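Local coordinates for protein UDP-N-acetylglucosamine 3-dehydrogenase (PDB 7BVJ) that catalyses the NAD(+)-dependent oxidation of the glucosamine 3-position of UDP-N-acetylglucosamine to a ketone, a step towards the diaminoglucose sugar of some lipid A, at residues R229-D234 / N238-Y243; I126-Q131 / R257-D262; I66-P69 / A75-E78. All coordinates share one frame; numbering follows the deposited sequence.

Contact 1: residues R229-D234 / N238-Y243. With F8U ((2R,3R)-2,3-bis(oxidanyl)butane-1,4-disulfonic acid), chain F.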
loop_
_atom_site.group_PDB
_atom_site.type_symbol
_atom_site.label_atom_id
_atom_site.label_comp_id
_atom_site.label_asym_id
_atom_site.label_seq_id
_atom_site.Cartn_x
_atom_site.Cartn_y
_atom_site.Cartn_z
ATOM N N ARG A 229 -9.748 13.704 20.362
ATOM C CA ARG A 229 -9.620 12.252 20.377
ATOM C C ARG A 229 -8.163 11.852 20.224
ATOM O O ARG A 229 -7.347 12.597 19.674
ATOM C CB ARG A 229 -10.424 11.581 19.258
ATOM C CG ARG A 229 -11.848 11.294 19.614
ATOM C CD ARG A 229 -12.754 11.308 18.404
ATOM N NE ARG A 229 -14.016 11.995 18.701
ATOM C CZ ARG A 229 -14.914 11.583 19.599
ATOM N NH1 ARG A 229 -14.713 10.474 20.308
ATOM N NH2 ARG A 229 -16.024 12.290 19.797
ATOM N N TYR A 230 -7.860 10.648 20.696
ATOM C CA TYR A 230 -6.562 10.029 20.462
ATOM C C TYR A 230 -6.780 8.577 20.070
ATOM O O TYR A 230 -7.357 7.810 20.840
ATOM C CB TYR A 230 -5.691 10.154 21.710
ATOM C CG TYR A 230 -4.552 9.171 21.885
ATOM C CD1 TYR A 230 -4.715 8.024 22.654
ATOM C CD2 TYR A 230 -3.294 9.429 21.353
ATOM C CE1 TYR A 230 -3.672 7.136 22.856
ATOM C CE2 TYR A 230 -2.237 8.548 21.552
ATOM C CZ TYR A 230 -2.431 7.403 22.308
ATOM O OH TYR A 230 -1.392 6.522 22.517
ATOM N N ALA A 231 -6.339 8.200 18.878
ATOM C CA ALA A 231 -6.434 6.824 18.406
ATOM C C ALA A 231 -5.045 6.193 18.391
ATOM O O ALA A 231 -4.105 6.758 17.822
ATOM C CB ALA A 231 -7.058 6.768 17.013
ATOM N N SER A 232 -4.916 5.028 19.019
ATOM C CA SER A 232 -3.693 4.238 18.979
ATOM C C SER A 232 -4.002 2.937 18.243
ATOM O O SER A 232 -4.927 2.210 18.627
ATOM C CB SER A 232 -3.164 3.981 20.393
ATOM O OG SER A 232 -1.885 3.368 20.371
ATOM N N VAL A 233 -3.246 2.660 17.182
ATOM C CA VAL A 233 -3.456 1.511 16.318
ATOM C C VAL A 233 -2.198 0.655 16.364
ATOM O O VAL A 233 -1.097 1.140 16.057
ATOM C CB VAL A 233 -3.760 1.935 14.874
ATOM C CG1 VAL A 233 -3.951 0.700 13.983
ATOM C CG2 VAL A 233 -4.978 2.817 14.814
ATOM N N ASP A 234 -2.365 -0.613 16.743
ATOM C CA ASP A 234 -1.354 -1.651 16.561
ATOM C C ASP A 234 -1.786 -2.459 15.343
ATOM O O ASP A 234 -2.669 -3.322 15.436
ATOM C CB ASP A 234 -1.240 -2.537 17.791
ATOM C CG ASP A 234 -0.004 -3.426 17.768
ATOM O OD1 ASP A 234 0.504 -3.824 16.671
ATOM O OD2 ASP A 234 0.452 -3.737 18.883
ATOM N N ASN A 238 -3.521 -5.998 15.434
ATOM C CA ASN A 238 -4.885 -5.673 15.014
ATOM C C ASN A 238 -5.729 -5.121 16.169
ATOM O O ASN A 238 -6.874 -5.539 16.385
ATOM C CB ASN A 238 -5.561 -6.891 14.366
ATOM C CG ASN A 238 -6.735 -6.511 13.460
ATOM O OD1 ASN A 238 -6.594 -5.705 12.538
ATOM N ND2 ASN A 238 -7.898 -7.099 13.720
ATOM N N THR A 239 -5.168 -4.147 16.900
ATOM C CA THR A 239 -5.895 -3.514 17.998
ATOM C C THR A 239 -6.025 -2.012 17.792
ATOM O O THR A 239 -5.142 -1.367 17.222
ATOM C CB THR A 239 -5.225 -3.762 19.360
ATOM O OG1 THR A 239 -3.926 -3.162 19.380
ATOM C CG2 THR A 239 -5.105 -5.261 19.646
ATOM N N LEU A 240 -7.129 -1.451 18.300
ATOM C CA LEU A 240 -7.406 -0.025 18.181
ATOM C C LEU A 240 -7.977 0.509 19.490
ATOM O O LEU A 240 -8.902 -0.082 20.057
ATOM C CB LEU A 240 -8.369 0.253 17.017
ATOM C CG LEU A 240 -9.149 1.571 17.004
ATOM C CD1 LEU A 240 -8.224 2.758 16.838
ATOM C CD2 LEU A 240 -10.157 1.548 15.893
ATOM N N HIS A 241 -7.426 1.624 19.966
ATOM C CA HIS A 241 -7.884 2.270 21.192
ATOM C C HIS A 241 -8.146 3.739 20.923
ATOM O O HIS A 241 -7.314 4.412 20.314
ATOM C CB HIS A 241 -6.859 2.129 22.316
ATOM C CG HIS A 241 -6.831 0.767 22.917
ATOM N ND1 HIS A 241 -7.558 0.437 24.041
ATOM C CD2 HIS A 241 -6.202 -0.366 22.527
ATOM C CE1 HIS A 241 -7.353 -0.836 24.334
ATOM N NE2 HIS A 241 -6.543 -1.349 23.426
ATOM N N ILE A 242 -9.289 4.234 21.389
ATOM C CA ILE A 242 -9.701 5.616 21.171
ATOM C C ILE A 242 -9.964 6.247 22.524
ATOM O O ILE A 242 -10.793 5.754 23.296
ATOM C CB ILE A 242 -10.946 5.705 20.277
ATOM C CG1 ILE A 242 -10.677 5.014 18.945
ATOM C CG2 ILE A 242 -11.362 7.149 20.061
ATOM C CD1 ILE A 242 -11.904 4.924 18.051
ATOM N N TYR A 243 -9.261 7.332 22.817
ATOM C CA TYR A 243 -9.426 8.054 24.067
ATOM C C TYR A 243 -10.193 9.335 23.782
ATOM O O TYR A 243 -9.868 10.054 22.827
ATOM C CB TYR A 243 -8.080 8.384 24.726
ATOM C CG TYR A 243 -7.188 7.203 25.098
ATOM C CD1 TYR A 243 -7.445 5.917 24.623
ATOM C CD2 TYR A 243 -6.073 7.382 25.917
ATOM C CE1 TYR A 243 -6.625 4.843 24.947
ATOM C CE2 TYR A 243 -5.245 6.308 26.255
ATOM C CZ TYR A 243 -5.532 5.040 25.766
ATOM O OH TYR A 243 -4.735 3.957 26.084
HETATM C C01 F8U F . 3.827 6.278 23.055
HETATM C C02 F8U F . 3.802 5.029 23.944
HETATM C C03 F8U F . 2.593 4.095 23.884
HETATM C C04 F8U F . 1.287 4.669 23.368
HETATM O O06 F8U F . 0.014 2.330 24.340
HETATM O O07 F8U F . -1.359 4.088 23.828
HETATM O O08 F8U F . -0.165 2.802 22.103
HETATM O O09 F8U F . 2.351 3.665 25.172
HETATM O O10 F8U F . 4.861 4.211 23.576
HETATM O O12 F8U F . 3.606 8.726 24.428
HETATM O O13 F8U F . 2.166 8.503 22.684
HETATM O O14 F8U F . 1.801 7.016 24.609
HETATM S S05 F8U F . -0.089 3.463 23.388
HETATM S S11 F8U F . 2.835 7.658 23.731
HETATM O O HOH W 1 -4.131 -0.163 20.077
HETATM O O HOH W 2 -1.728 -4.010 21.320
#
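Tyr230 to Asp234 run antiparallel to Thr239 to Tyr243, and six backbone hydrogen bonds join them in pairs: Tyr230 with Tyr243, Ser232 with His241, and Asp234 with Thr239. One of the shorter is Ser232 N to His241 O, 2.8 Å.

The aromatic contact lies on the face carrying these three pairs. Tyr230 turns an edge towards the face of Tyr243, with ring centroids 4.9 Å apart and planes at 65°, a T-shaped pair in which Tyr230 CD1 stands 3.6 Å from Tyr243 CG. Tyr230 CG lies anti to the backbone nitrogen (chi1 158°), sending the phenol alongside its partner and on to the ligand, where Tyr230 OH donates to sulfonate atom O07 of F8U at 2.8 Å. Ser232 OG makes a second, short bond to O08 of the same sulfonate, and Arg223 completes this pocket.

One water bridges Ser232 O and Thr239 OG1, and a second water links Thr239 OG1 to Asp234 OD2. Apolar contacts occupy the other face, where Val233 CG2 meets Leu240 CD1 at 3.8 Å.

At the turn Asp234 stands opposite two residues, Asn238 and Thr239, the pattern of a G1 beta bulge, and its OD1 accepts from Asn237 N; the whole is a beta hairpin.

Contact 2: residues I126-Q131 / R257-D262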
loop_
_atom_site.group_PDB
_atom_site.type_symbol
_atom_site.label_atom_id
_atom_site.label_comp_id
_atom_site.label_asym_id
_atom_site.label_seq_id
_atom_site.Cartn_x
_atom_site.Cartn_y
_atom_site.Cartn_z
ATOM N N ILE A 126 -8.197 1.047 10.047
ATOM C CA ILE A 126 -8.349 2.227 9.201
ATOM C C ILE A 126 -9.779 2.314 8.678
ATOM O O ILE A 126 -10.358 3.401 8.597
ATOM C CB ILE A 126 -7.318 2.208 8.056
ATOM C CG1 ILE A 126 -6.001 2.874 8.469
ATOM C CG2 ILE A 126 -7.835 3.016 6.865
ATOM C CD1 ILE A 126 -5.435 2.453 9.796
ATOM N N GLN A 127 -10.373 1.177 8.323
ATOM C CA GLN A 127 -11.755 1.201 7.859
ATOM C C GLN A 127 -12.676 1.693 8.963
ATOM O O GLN A 127 -13.562 2.517 8.720
ATOM C CB GLN A 127 -12.178 -0.190 7.375
ATOM C CG GLN A 127 -13.629 -0.282 6.875
ATOM C CD GLN A 127 -13.803 -1.316 5.761
ATOM O OE1 GLN A 127 -12.915 -1.493 4.913
ATOM N NE2 GLN A 127 -14.947 -2.006 5.760
ATOM N N TYR A 128 -12.448 1.221 10.192
ATOM C CA TYR A 128 -13.266 1.668 11.310
ATOM C C TYR A 128 -13.116 3.165 11.542
ATOM O O TYR A 128 -14.107 3.867 11.795
ATOM C CB TYR A 128 -12.896 0.893 12.575
ATOM C CG TYR A 128 -13.747 1.294 13.766
ATOM C CD1 TYR A 128 -13.362 2.338 14.598
ATOM C CD2 TYR A 128 -14.935 0.636 14.049
ATOM C CE1 TYR A 128 -14.127 2.712 15.669
ATOM C CE2 TYR A 128 -15.706 1.005 15.124
ATOM C CZ TYR A 128 -15.296 2.043 15.927
ATOM O OH TYR A 128 -16.057 2.409 17.002
ATOM N N LEU A 129 -11.881 3.671 11.485
ATOM C CA LEU A 129 -11.660 5.087 11.770
ATOM C C LEU A 129 -12.221 5.962 10.659
ATOM O O LEU A 129 -12.723 7.063 10.916
ATOM C CB LEU A 129 -10.165 5.361 11.976
ATOM C CG LEU A 129 -9.596 4.870 13.303
ATOM C CD1 LEU A 129 -8.095 4.881 13.256
ATOM C CD2 LEU A 129 -10.146 5.734 14.442
ATOM N N ARG A 130 -12.148 5.493 9.415
ATOM C CA ARG A 130 -12.784 6.235 8.337
ATOM C C ARG A 130 -14.302 6.251 8.520
ATOM O O ARG A 130 -14.941 7.287 8.316
ATOM C CB ARG A 130 -12.386 5.653 6.972
ATOM C CG ARG A 130 -10.888 5.890 6.594
ATOM C CD ARG A 130 -10.626 5.680 5.095
ATOM N NE ARG A 130 -11.057 6.810 4.273
ATOM C CZ ARG A 130 -11.400 6.726 2.991
ATOM N NH1 ARG A 130 -11.363 5.554 2.369
ATOM N NH2 ARG A 130 -11.780 7.813 2.323
ATOM N N GLN A 131 -14.893 5.121 8.936
ATOM C CA GLN A 131 -16.339 5.097 9.123
ATOM C C GLN A 131 -16.786 5.883 10.351
ATOM O O GLN A 131 -17.959 6.261 10.432
ATOM C CB GLN A 131 -16.841 3.661 9.215
ATOM C CG GLN A 131 -17.031 3.009 7.849
ATOM C CD GLN A 131 -18.296 3.474 7.125
ATOM O OE1 GLN A 131 -18.836 4.559 7.397
ATOM N NE2 GLN A 131 -18.780 2.642 6.200
ATOM N N ARG A 257 -11.561 8.682 28.849
ATOM C CA ARG A 257 -12.116 7.353 28.663
ATOM C C ARG A 257 -11.400 6.681 27.502
ATOM O O ARG A 257 -11.280 7.262 26.410
ATOM C CB ARG A 257 -13.621 7.411 28.385
ATOM C CG ARG A 257 -14.475 7.566 29.623
ATOM C CD ARG A 257 -13.906 6.786 30.805
ATOM N NE ARG A 257 -14.270 5.371 30.781
ATOM C CZ ARG A 257 -13.396 4.374 30.668
ATOM N NH1 ARG A 257 -12.091 4.632 30.565
ATOM N NH2 ARG A 257 -13.829 3.118 30.661
ATOM N N ASP A 258 -10.917 5.468 27.758
ATOM C CA ASP A 258 -10.257 4.643 26.761
ATOM C C ASP A 258 -11.250 3.593 26.291
ATOM O O ASP A 258 -11.704 2.765 27.085
ATOM C CB ASP A 258 -9.000 4.003 27.350
ATOM C CG ASP A 258 -8.558 2.767 26.606
ATOM O OD1 ASP A 258 -8.062 1.834 27.267
ATOM O OD2 ASP A 258 -8.686 2.726 25.364
ATOM N N GLU A 259 -11.611 3.651 25.015
ATOM C CA GLU A 259 -12.495 2.675 24.395
ATOM C C GLU A 259 -11.647 1.744 23.537
ATOM O O GLU A 259 -11.025 2.177 22.561
ATOM C CB GLU A 259 -13.566 3.360 23.557
ATOM C CG GLU A 259 -14.180 2.420 22.541
ATOM C CD GLU A 259 -15.089 3.127 21.576
ATOM O OE1 GLU A 259 -16.143 2.540 21.249
ATOM O OE2 GLU A 259 -14.757 4.266 21.159
ATOM N N ALA A 260 -11.611 0.493 23.966
ATOM C CA ALA A 260 -10.917 -0.594 23.256
ATOM C C ALA A 260 -11.842 -1.035 22.128
ATOM O O ALA A 260 -12.897 -1.530 22.416
ATOM C CB ALA A 260 -10.592 -1.701 24.225
ATOM N N VAL A 261 -11.447 -0.793 20.891
ATOM C CA VAL A 261 -12.327 -1.069 19.721
ATOM C C VAL A 261 -12.225 -2.523 19.296
ATOM O O VAL A 261 -11.161 -3.035 19.037
ATOM C CB VAL A 261 -12.124 -0.110 18.539
ATOM C CG1 VAL A 261 -13.007 -0.465 17.375
ATOM C CG2 VAL A 261 -12.396 1.298 18.941
ATOM N N ASP A 262 -13.383 -3.165 19.202
ATOM C CA ASP A 262 -13.422 -4.587 18.815
ATOM C C ASP A 262 -13.244 -4.720 17.298
ATOM O O ASP A 262 -14.161 -4.558 16.525
ATOM C CB ASP A 262 -14.600 -5.325 19.436
ATOM C CG ASP A 262 -14.420 -5.727 20.884
ATOM O OD1 ASP A 262 -13.277 -5.912 21.317
ATOM O OD2 ASP A 262 -15.436 -5.853 21.556
#
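Tyr128 on the helix and Val261 near the end of the strand bring the two backbones nearest, yet their CA atoms remain 8.9 Å apart, a gap that side chains alone must span.

Both side chains set out towards the opposite segment and meet in the space between. Val261 CG1 sits over the middle of the phenol ring, 3.6 Å from the centroid of Tyr128 and only 9° off the ring normal, which makes this a well-centred CH-pi contact. The centring is evident in the individual distances: CG1 of Val261 is 3.7 Å from Tyr128 CZ and 4.1 Å from Tyr128 CG, with the other ring carbons in between. Tyr128 reaches this position by extending away from its own backbone N (chi1 -178°), which carries the ring out from the helix. The second methyl of Val261, CG2, is confined to the rim, 4.0 Å from Tyr128 CE1. Farther out, Glu259 OE1 comes within 4.2 Å of Tyr128 OH, a loose approach at the margin.

Leu240 and Ile242, from the adjacent strand, also touch Tyr128, so the tyrosine leans on two strands at once. Backbone bonds from Val261 to Leu240 and from Glu259 to Ile242 hold those strands together. A helix packed on one face of a mixed beta sheet, with Tyr128 reaching as far as strand 256-261, outermost within the chain, is the alpha/beta packing of the Gfo/Idh/MocA C-terminal domain.

Contact 3: residues I66-P69 / A75-E78. With NAD (nicotinamide-adenine-dinucleotide), chain E.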
loop_
_atom_site.group_PDB
_atom_site.type_symbol
_atom_site.label_atom_id
_atom_site.label_comp_id
_atom_site.label_asym_id
_atom_site.label_seq_id
_atom_site.Cartn_x
_atom_site.Cartn_y
_atom_site.Cartn_z
ATOM N N ILE A 66 -0.426 -6.912 -11.245
ATOM C CA ILE A 66 0.962 -6.768 -11.679
ATOM C C ILE A 66 1.820 -6.714 -10.424
ATOM O O ILE A 66 1.763 -5.743 -9.652
ATOM C CB ILE A 66 1.166 -5.523 -12.549
ATOM C CG1 ILE A 66 0.528 -5.733 -13.921
ATOM C CG2 ILE A 66 2.624 -5.201 -12.690
ATOM C CD1 ILE A 66 0.278 -4.440 -14.656
ATOM N N VAL A 67 2.575 -7.793 -10.199
ATOM C CA VAL A 67 3.350 -7.970 -8.979
ATOM C C VAL A 67 4.814 -8.226 -9.338
ATOM O O VAL A 67 5.470 -9.091 -8.746
ATOM C CB VAL A 67 2.766 -9.089 -8.099
ATOM C CG1 VAL A 67 3.227 -8.893 -6.657
ATOM C CG2 VAL A 67 1.240 -9.098 -8.176
ATOM N N THR A 68 5.297 -7.547 -10.371
ATOM C CA THR A 68 6.681 -7.618 -10.813
ATOM C C THR A 68 7.514 -6.564 -10.084
ATOM O O THR A 68 6.975 -5.750 -9.326
ATOM C CB THR A 68 6.719 -7.430 -12.324
ATOM O OG1 THR A 68 6.111 -6.172 -12.652
ATOM C CG2 THR A 68 5.963 -8.590 -13.025
ATOM N N PRO A 69 8.847 -6.554 -10.258
ATOM C CA PRO A 69 9.651 -5.521 -9.582
ATOM C C PRO A 69 9.251 -4.130 -10.043
ATOM O O PRO A 69 8.868 -3.922 -11.194
ATOM C CB PRO A 69 11.099 -5.865 -9.980
ATOM C CG PRO A 69 11.068 -7.337 -10.205
ATOM C CD PRO A 69 9.720 -7.575 -10.877
ATOM N N ALA A 75 6.486 -0.618 -17.801
ATOM C CA ALA A 75 6.473 -1.351 -19.067
ATOM C C ALA A 75 5.381 -2.413 -19.072
ATOM O O ALA A 75 4.652 -2.566 -20.067
ATOM C CB ALA A 75 7.845 -1.978 -19.324
ATOM N N VAL A 76 5.216 -3.129 -17.951
ATOM C CA VAL A 76 4.231 -4.204 -17.926
ATOM C C VAL A 76 2.817 -3.635 -17.952
ATOM O O VAL A 76 1.951 -4.125 -18.693
ATOM C CB VAL A 76 4.445 -5.120 -16.709
ATOM C CG1 VAL A 76 3.273 -6.089 -16.561
ATOM C CG2 VAL A 76 5.753 -5.881 -16.837
ATOM N N ALA A 77 2.552 -2.612 -17.133
ATOM C CA ALA A 77 1.229 -1.995 -17.115
ATOM C C ALA A 77 0.906 -1.367 -18.456
ATOM O O ALA A 77 -0.250 -1.384 -18.894
ATOM C CB ALA A 77 1.139 -0.938 -16.008
ATOM N N GLU A 78 1.913 -0.797 -19.123
ATOM C CA GLU A 78 1.694 -0.267 -20.461
ATOM C C GLU A 78 1.212 -1.366 -21.403
ATOM O O GLU A 78 0.238 -1.178 -22.148
ATOM C CB GLU A 78 2.981 0.373 -20.983
ATOM C CG GLU A 78 2.769 1.372 -22.096
ATOM C CD GLU A 78 4.074 1.871 -22.687
ATOM O OE1 GLU A 78 5.095 1.128 -22.636
ATOM O OE2 GLU A 78 4.070 3.004 -23.210
HETATM P PA NAD E . 9.823 -11.291 -5.873
HETATM O O1A NAD E . 10.974 -10.974 -6.762
HETATM O O2A NAD E . 9.618 -12.446 -4.927
HETATM O O5B NAD E . 8.625 -11.649 -7.096
HETATM C C5B NAD E . 9.060 -11.049 -8.292
HETATM C C4B NAD E . 8.541 -11.864 -9.481
HETATM O O4B NAD E . 8.498 -11.060 -10.634
HETATM C C3B NAD E . 9.580 -12.969 -9.727
HETATM O O3B NAD E . 8.819 -14.121 -9.780
HETATM C C2B NAD E . 10.177 -12.602 -11.096
HETATM O O2B NAD E . 10.465 -13.760 -11.875
HETATM C C1B NAD E . 8.983 -11.871 -11.708
HETATM N N9A NAD E . 9.332 -10.922 -12.757
HETATM C C8A NAD E . 10.382 -10.036 -12.861
HETATM N N7A NAD E . 10.336 -9.298 -13.967
HETATM C C5A NAD E . 9.198 -9.714 -14.623
HETATM C C6A NAD E . 8.602 -9.319 -15.849
HETATM N N6A NAD E . 9.193 -8.338 -16.617
HETATM N N1A NAD E . 7.451 -9.919 -16.265
HETATM C C2A NAD E . 6.931 -10.897 -15.447
HETATM N N3A NAD E . 7.381 -11.365 -14.262
HETATM C C4A NAD E . 8.542 -10.740 -13.883
HETATM O O3 NAD E . 9.304 -10.069 -4.943
HETATM P PN NAD E . 7.822 -10.088 -4.333
HETATM O O1N NAD E . 6.683 -10.833 -4.980
HETATM O O2N NAD E . 8.149 -9.907 -2.889
HETATM O O5D NAD E . 7.227 -8.416 -4.604
#
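Ile66 and Val76 pass alongside one another, pointing opposite ways, with one methyl of the valine laid against the isoleucine. In Ile66, CG1 lies anti to the carbonyl carbon (chi1 -72°) and the chain then continues extended, which brings CD1 to the helix backbone, 3.6 Å from Ala77 CA. The methyl of Ala77 is only slightly farther, with CB 3.9 Å from CD1 of Ile66. Val76 answers with one branch: its CG1 packs 3.8 Å from Ile66 CG1 and 4.0 Å from Ile66 CG2, lying against both arms of the isoleucine. The other methyl of Val76, CG2, approaches Thr68, whose OG1 is 4.2 Å away.

Thr68 shows how one rotamer can serve two neighbours. With OG1 set between the backbone N and the carbonyl carbon (chi1 58°), the hydroxyl lies on the helix side and hydrogen-bonds to Thr72 OG1, while the methyl faces the cofactor. Thr68 CG2 lies against one face of the adenine of NAD, 3.4 Å from N3A. Pro69 meets the same adenine face at the five-membered ring, where its CD is 3.2 Å from C8A. The pyrrolidine and the threonine methyl together form an apolar floor beneath the base, and Pro69 O accepts a hydrogen bond from Thr72 OG1.

The contact belongs to the NAD-binding Rossmann fold, joining the end of strand 63-66 and its following loop to helix 73-82. Strand 5-9 flanks it through Ile9, which touches both Thr68 and Val76; strand 86-90 adjoins on the other side through Cys87 and Ile89, and helix 97-110 contributes Leu103 against Ala77.

In the fold
Contacts 1 and 2 form one continuous unit, their centres 6 Å apart, because strand 239-245, which supplies one side of contact 1, also pairs with strand 256-261 of contact 2, where Leu240 O and Val261 N are 2.8 Å apart. Along the chain, contact 1 is nested within the loop closed by contact 2. Contact 3 belongs to the other domain, across the chain's centre, about 36 Å from either between centres and about 22 Å (contact 1) and 21 Å (contact 2) between nearest atoms. The ligands divide likewise: NAD adenine rests on contact 3, whereas the disulfonate F8U binds at contact 1, with the Glu259 side chain of contact 2 about 12 Å from it.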